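Alpha-rhamnosidase (Dictyoglomus thermophilum, PDB 6I60) probably hydrolyses terminal non-reducing alpha-L-rhamnose residues in alpha-L-rhamnosides, as a multidomain bacterial glycoside hydrolase. Local coordinates at residues 486-500 with 812-824. Sequence-based numbering, arbitrary orientation.
Sequences QLSNLMSIPTDCPQR and STGMNSHNHIMFG
Asn489 and Asn819 tie the loop that follows helix 473-488 to the long loop ahead of helix 826-835. Asn489 ND2 donates to the backbone Asn819 O at 3.2 Å. The oxygen lies in the amide plane of Asn489, but the donor stands 39° out of the carbonyl plane. Thr495 OG1 donates to Asn489 OD1, which helps to hold the rotation of this amide. The Asn819 side chain, with CG anti to its backbone N (chi1 -160°), crosses Pro498 at about a right angle. It ends in a weak bond from Asn819 ND2 to Ser488 OG, a hydroxyl also bonded to Trp484 O. Ile821 CD1 packs on the backbone of Gln486, 3.7 Å from Gln486 N, and Ile821 CG2 lies 3.7 Å from Thr495 O.

Packing is tight around the buried His820 ring. Asp496 O sits 3.5 Å above the ring plane, over its centre. Cys497 CB is 3.3 Å from His820 CE1. In the ring plane, His820 ND1 donates to Ser817 OG at 3.1 Å. His820 CE1 lies over one face of the Arg500 guanidinium, the two planes 63° apart. Arg500 NH1 lies 3.4 Å from Ser817 CB. A water bridges Asp496 O and Ile821 N.

Packing is looser toward Gly814 and Met815, both partly exposed. The guanidinium comes near Met815, with Arg500 NH1 3.9 Å from Met815 CA. Within this six-hairpin glycosidase domain, Glu805 OE1 takes both a salt bridge from Arg500 NH1 and a hydrogen bond from Ser817 N. An outside carboxylate thus links the two loops and probably offsets the buried charge of Arg500, together with Glu502.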
loop_
_atom_site.group_PDB
_atom_site.type_symbol
_atom_site.label_atom_id
_atom_site.label_comp_id
_atom_site.label_asym_id
_atom_site.label_seq_id
_atom_site.Cartn_x
_atom_site.Cartn_y
_atom_site.Cartn_z
ATOM N N GLN A 486 -0.933 -0.574 -8.991
ATOM C CA GLN A 486 -0.971 -0.443 -7.539
ATOM C C GLN A 486 0.391 -0.032 -6.994
ATOM O O GLN A 486 0.493 0.898 -6.184
ATOM C CB GLN A 486 -1.438 -1.754 -6.904
ATOM C CG GLN A 486 -1.516 -1.715 -5.386
ATOM C CD GLN A 486 -2.532 -0.710 -4.881
ATOM O OE1 GLN A 486 -3.725 -1.002 -4.804
ATOM N NE2 GLN A 486 -2.061 0.485 -4.534
ATOM N N LEU A 487 1.452 -0.716 -7.432
ATOM C CA LEU A 487 2.798 -0.352 -7.002
ATOM C C LEU A 487 3.147 1.064 -7.437
ATOM O O LEU A 487 3.817 1.800 -6.702
ATOM C CB LEU A 487 3.811 -1.352 -7.558
ATOM C CG LEU A 487 3.695 -2.780 -7.029
ATOM C CD1 LEU A 487 4.916 -3.608 -7.409
ATOM C CD2 LEU A 487 3.500 -2.761 -5.523
ATOM N N SER A 488 2.695 1.469 -8.627
ATOM C CA SER A 488 2.909 2.835 -9.085
ATOM C C SER A 488 2.259 3.860 -8.168
ATOM O O SER A 488 2.682 5.020 -8.153
ATOM C CB SER A 488 2.368 3.001 -10.504
ATOM O OG SER A 488 3.299 2.519 -11.453
ATOM N N ASN A 489 1.244 3.459 -7.402
ATOM C CA ASN A 489 0.511 4.363 -6.529
ATOM C C ASN A 489 0.745 4.051 -5.055
ATOM O O ASN A 489 -0.159 4.205 -4.230
ATOM C CB ASN A 489 -0.980 4.321 -6.855
ATOM C CG ASN A 489 -1.328 5.159 -8.062
ATOM O OD1 ASN A 489 -1.104 6.369 -8.076
ATOM N ND2 ASN A 489 -1.873 4.518 -9.090
ATOM N N LEU A 490 1.956 3.612 -4.712
ATOM C CA LEU A 490 2.344 3.336 -3.329
ATOM C C LEU A 490 3.629 4.112 -3.055
ATOM O O LEU A 490 4.731 3.607 -3.284
ATOM C CB LEU A 490 2.519 1.838 -3.093
ATOM C CG LEU A 490 1.244 0.989 -3.043
ATOM C CD1 LEU A 490 1.576 -0.469 -2.762
ATOM C CD2 LEU A 490 0.265 1.526 -2.009
ATOM N N MET A 491 3.485 5.341 -2.572
ATOM C CA MET A 491 4.615 6.208 -2.236
ATOM C C MET A 491 4.468 6.650 -0.782
ATOM O O MET A 491 4.247 7.833 -0.507
ATOM C CB MET A 491 4.679 7.411 -3.186
ATOM C CG MET A 491 4.891 7.039 -4.639
ATOM S SD MET A 491 6.484 6.242 -4.896
ATOM C CE MET A 491 7.558 7.371 -4.024
ATOM N N SER A 492 4.570 5.687 0.140
ATOM C CA SER A 492 4.337 5.887 1.571
ATOM C C SER A 492 2.874 6.217 1.854
ATOM O O SER A 492 2.410 6.083 2.990
ATOM C CB SER A 492 5.258 6.976 2.135
ATOM O OG SER A 492 4.729 8.269 1.898
ATOM N N ILE A 493 2.144 6.649 0.827
ATOM C CA ILE A 493 0.696 6.848 0.916
ATOM C C ILE A 493 0.048 6.331 -0.355
ATOM O O ILE A 493 0.624 6.400 -1.448
ATOM C CB ILE A 493 0.326 8.334 1.116
ATOM C CG1 ILE A 493 0.984 9.201 0.039
ATOM C CG2 ILE A 493 0.715 8.805 2.512
ATOM C CD1 ILE A 493 0.369 10.577 -0.101
ATOM N N PRO A 494 -1.162 5.784 -0.233
ATOM C CA PRO A 494 -1.894 5.341 -1.431
ATOM C C PRO A 494 -2.354 6.540 -2.247
ATOM O O PRO A 494 -3.175 7.339 -1.790
ATOM C CB PRO A 494 -3.077 4.554 -0.856
ATOM C CG PRO A 494 -3.255 5.089 0.526
ATOM C CD PRO A 494 -1.889 5.478 1.011
ATOM N N THR A 495 -1.824 6.662 -3.459
ATOM C CA THR A 495 -2.111 7.798 -4.323
ATOM C C THR A 495 -3.086 7.417 -5.435
ATOM O O THR A 495 -3.327 6.241 -5.716
ATOM C CB THR A 495 -0.819 8.357 -4.929
ATOM O OG1 THR A 495 -0.295 7.434 -5.893
ATOM C CG2 THR A 495 0.216 8.593 -3.842
ATOM N N ASP A 496 -3.657 8.447 -6.063
ATOM C CA ASP A 496 -4.578 8.229 -7.173
ATOM C C ASP A 496 -3.823 8.035 -8.483
ATOM O O ASP A 496 -4.097 7.093 -9.234
ATOM C CB ASP A 496 -5.561 9.400 -7.281
ATOM C CG ASP A 496 -4.863 10.748 -7.400
ATOM O OD1 ASP A 496 -3.737 10.890 -6.877
ATOM O OD2 ASP A 496 -5.438 11.667 -8.021
ATOM N N CYS A 497 -2.869 8.911 -8.764
ATOM C CA CYS A 497 -2.039 8.860 -9.954
ATOM C C CYS A 497 -0.620 9.229 -9.559
ATOM O O CYS A 497 -0.405 9.861 -8.519
ATOM C CB CYS A 497 -2.546 9.814 -11.042
ATOM S SG CYS A 497 -2.782 11.517 -10.495
ATOM N N PRO A 498 0.373 8.829 -10.350
ATOM C CA PRO A 498 1.757 9.135 -9.981
ATOM C C PRO A 498 2.491 10.017 -10.980
ATOM O O PRO A 498 3.710 10.180 -10.871
ATOM C CB PRO A 498 2.389 7.743 -9.915
ATOM C CG PRO A 498 1.593 6.929 -10.963
ATOM C CD PRO A 498 0.327 7.706 -11.302
ATOM N N GLN A 499 1.782 10.594 -11.951
ATOM C CA GLN A 499 2.443 11.249 -13.073
ATOM C C GLN A 499 2.226 12.755 -13.147
ATOM O O GLN A 499 3.108 13.462 -13.640
ATOM C CB GLN A 499 2.000 10.607 -14.397
ATOM C CG GLN A 499 0.675 11.114 -14.952
ATOM C CD GLN A 499 -0.525 10.468 -14.287
ATOM O OE1 GLN A 499 -0.662 9.245 -14.274
ATOM N NE2 GLN A 499 -1.402 11.292 -13.728
ATOM N N ARG A 500 1.098 13.273 -12.666
ATOM C CA ARG A 500 0.769 14.677 -12.854
ATOM C C ARG A 500 0.951 15.458 -11.550
ATOM O O ARG A 500 1.519 14.963 -10.569
ATOM C CB ARG A 500 -0.653 14.814 -13.404
ATOM C CG ARG A 500 -1.750 14.353 -12.462
ATOM C CD ARG A 500 -3.075 14.228 -13.197
ATOM N NE ARG A 500 -4.186 13.917 -12.302
ATOM C CZ ARG A 500 -5.331 13.370 -12.699
ATOM N NH1 ARG A 500 -5.514 13.072 -13.978
ATOM N NH2 ARG A 500 -6.293 13.119 -11.823
ATOM N N SER A 812 -5.471 14.013 -23.509
ATOM C CA SER A 812 -5.307 15.455 -23.412
ATOM C C SER A 812 -5.202 15.843 -21.942
ATOM O O SER A 812 -5.188 14.989 -21.051
ATOM C CB SER A 812 -6.464 16.194 -24.095
ATOM O OG SER A 812 -6.021 17.425 -24.634
ATOM N N THR A 813 -5.119 17.147 -21.688
ATOM C CA THR A 813 -5.111 17.624 -20.315
ATOM C C THR A 813 -6.490 17.430 -19.685
ATOM O O THR A 813 -7.486 17.156 -20.360
ATOM C CB THR A 813 -4.686 19.092 -20.249
ATOM O OG1 THR A 813 -5.010 19.625 -18.958
ATOM C CG2 THR A 813 -5.384 19.908 -21.326
ATOM N N GLY A 814 -6.541 17.575 -18.369
ATOM C CA GLY A 814 -7.729 17.205 -17.631
ATOM C C GLY A 814 -7.666 15.764 -17.169
ATOM O O GLY A 814 -6.706 15.029 -17.418
ATOM N N MET A 815 -8.727 15.351 -16.478
ATOM C CA MET A 815 -8.772 14.027 -15.867
ATOM C C MET A 815 -8.654 12.919 -16.905
ATOM O O MET A 815 -9.634 12.227 -17.195
ATOM C CB MET A 815 -10.059 13.862 -15.062
ATOM C CG MET A 815 -9.903 14.175 -13.589
ATOM S SD MET A 815 -11.444 13.988 -12.681
ATOM C CE MET A 815 -12.262 12.715 -13.636
ATOM N N ASN A 816 -7.452 12.735 -17.458
ATOM C CA ASN A 816 -7.198 11.757 -18.510
ATOM C C ASN A 816 -5.989 10.888 -18.179
ATOM O O ASN A 816 -5.312 10.397 -19.086
ATOM C CB ASN A 816 -6.982 12.442 -19.862
ATOM C CG ASN A 816 -8.163 13.291 -20.294
ATOM O OD1 ASN A 816 -9.301 13.050 -19.892
ATOM N ND2 ASN A 816 -7.896 14.283 -21.137
ATOM N N SER A 817 -5.699 10.695 -16.895
ATOM C CA SER A 817 -4.483 9.990 -16.510
ATOM C C SER A 817 -4.562 8.513 -16.880
ATOM O O SER A 817 -5.640 7.910 -16.910
ATOM C CB SER A 817 -4.226 10.133 -15.013
ATOM O OG SER A 817 -3.350 9.116 -14.553
ATOM N N HIS A 818 -3.395 7.928 -17.156
ATOM C CA HIS A 818 -3.291 6.557 -17.639
ATOM C C HIS A 818 -2.631 5.624 -16.630
ATOM O O HIS A 818 -2.092 4.582 -17.018
ATOM C CB HIS A 818 -2.525 6.525 -18.962
ATOM C CG HIS A 818 -3.366 6.856 -20.156
ATOM N ND1 HIS A 818 -3.408 6.059 -21.280
ATOM C CD2 HIS A 818 -4.197 7.896 -20.400
ATOM C CE1 HIS A 818 -4.230 6.594 -22.165
ATOM N NE2 HIS A 818 -4.721 7.710 -21.656
ATOM N N ASN A 819 -2.658 5.969 -15.348
ATOM C CA ASN A 819 -2.093 5.111 -14.313
ATOM C C ASN A 819 -2.871 5.310 -13.014
ATOM O O ASN A 819 -2.339 5.718 -11.984
ATOM C CB ASN A 819 -0.602 5.389 -14.130
ATOM C CG ASN A 819 0.123 4.244 -13.442
ATOM O OD1 ASN A 819 -0.502 3.312 -12.934
ATOM N ND2 ASN A 819 1.449 4.310 -13.422
ATOM N N HIS A 820 -4.163 5.010 -13.052
ATOM C CA HIS A 820 -5.013 5.081 -11.875
ATOM C C HIS A 820 -5.250 3.689 -11.301
ATOM O O HIS A 820 -5.097 2.672 -11.981
ATOM C CB HIS A 820 -6.350 5.748 -12.205
ATOM C CG HIS A 820 -6.357 7.226 -11.973
ATOM N ND1 HIS A 820 -5.396 8.064 -12.498
ATOM C CD2 HIS A 820 -7.199 8.016 -11.265
ATOM C CE1 HIS A 820 -5.654 9.308 -12.129
ATOM N NE2 HIS A 820 -6.740 9.305 -11.379
ATOM N N ILE A 821 -5.634 3.661 -10.028
ATOM C CA ILE A 821 -5.808 2.414 -9.293
ATOM C C ILE A 821 -7.227 2.224 -8.778
ATOM O O ILE A 821 -7.546 1.133 -8.277
ATOM C CB ILE A 821 -4.799 2.316 -8.125
ATOM C CG1 ILE A 821 -4.682 0.882 -7.598
ATOM C CG2 ILE A 821 -5.166 3.291 -7.014
ATOM C CD1 ILE A 821 -4.631 -0.171 -8.682
ATOM N N MET A 822 -8.100 3.227 -8.901
ATOM C CA MET A 822 -9.440 3.115 -8.331
ATOM C C MET A 822 -10.236 1.991 -8.986
ATOM O O MET A 822 -11.008 1.295 -8.316
ATOM C CB MET A 822 -10.180 4.445 -8.462
ATOM C CG MET A 822 -9.922 5.176 -9.770
ATOM S SD MET A 822 -10.604 6.845 -9.763
ATOM C CE MET A 822 -10.925 7.093 -11.506
ATOM N N PHE A 823 -10.058 1.793 -10.291
ATOM C CA PHE A 823 -10.773 0.738 -11.001
ATOM C C PHE A 823 -10.116 -0.631 -10.860
ATOM O O PHE A 823 -10.589 -1.589 -11.483
ATOM C CB PHE A 823 -10.901 1.094 -12.486
ATOM C CG PHE A 823 -12.048 2.020 -12.794
ATOM C CD1 PHE A 823 -13.354 1.641 -12.530
ATOM C CD2 PHE A 823 -11.818 3.270 -13.348
ATOM C CE1 PHE A 823 -14.409 2.491 -12.813
ATOM C CE2 PHE A 823 -12.868 4.123 -13.633
ATOM C CZ PHE A 823 -14.166 3.732 -13.366
ATOM N N GLY A 824 -9.055 -0.754 -10.063
ATOM C CA GLY A 824 -8.321 -1.996 -9.917
ATOM C C GLY A 824 -8.928 -3.024 -8.992
ATOM O O GLY A 824 -8.308 -4.062 -8.748
HETATM O O HOH W 1 -6.512 5.855 -8.607
#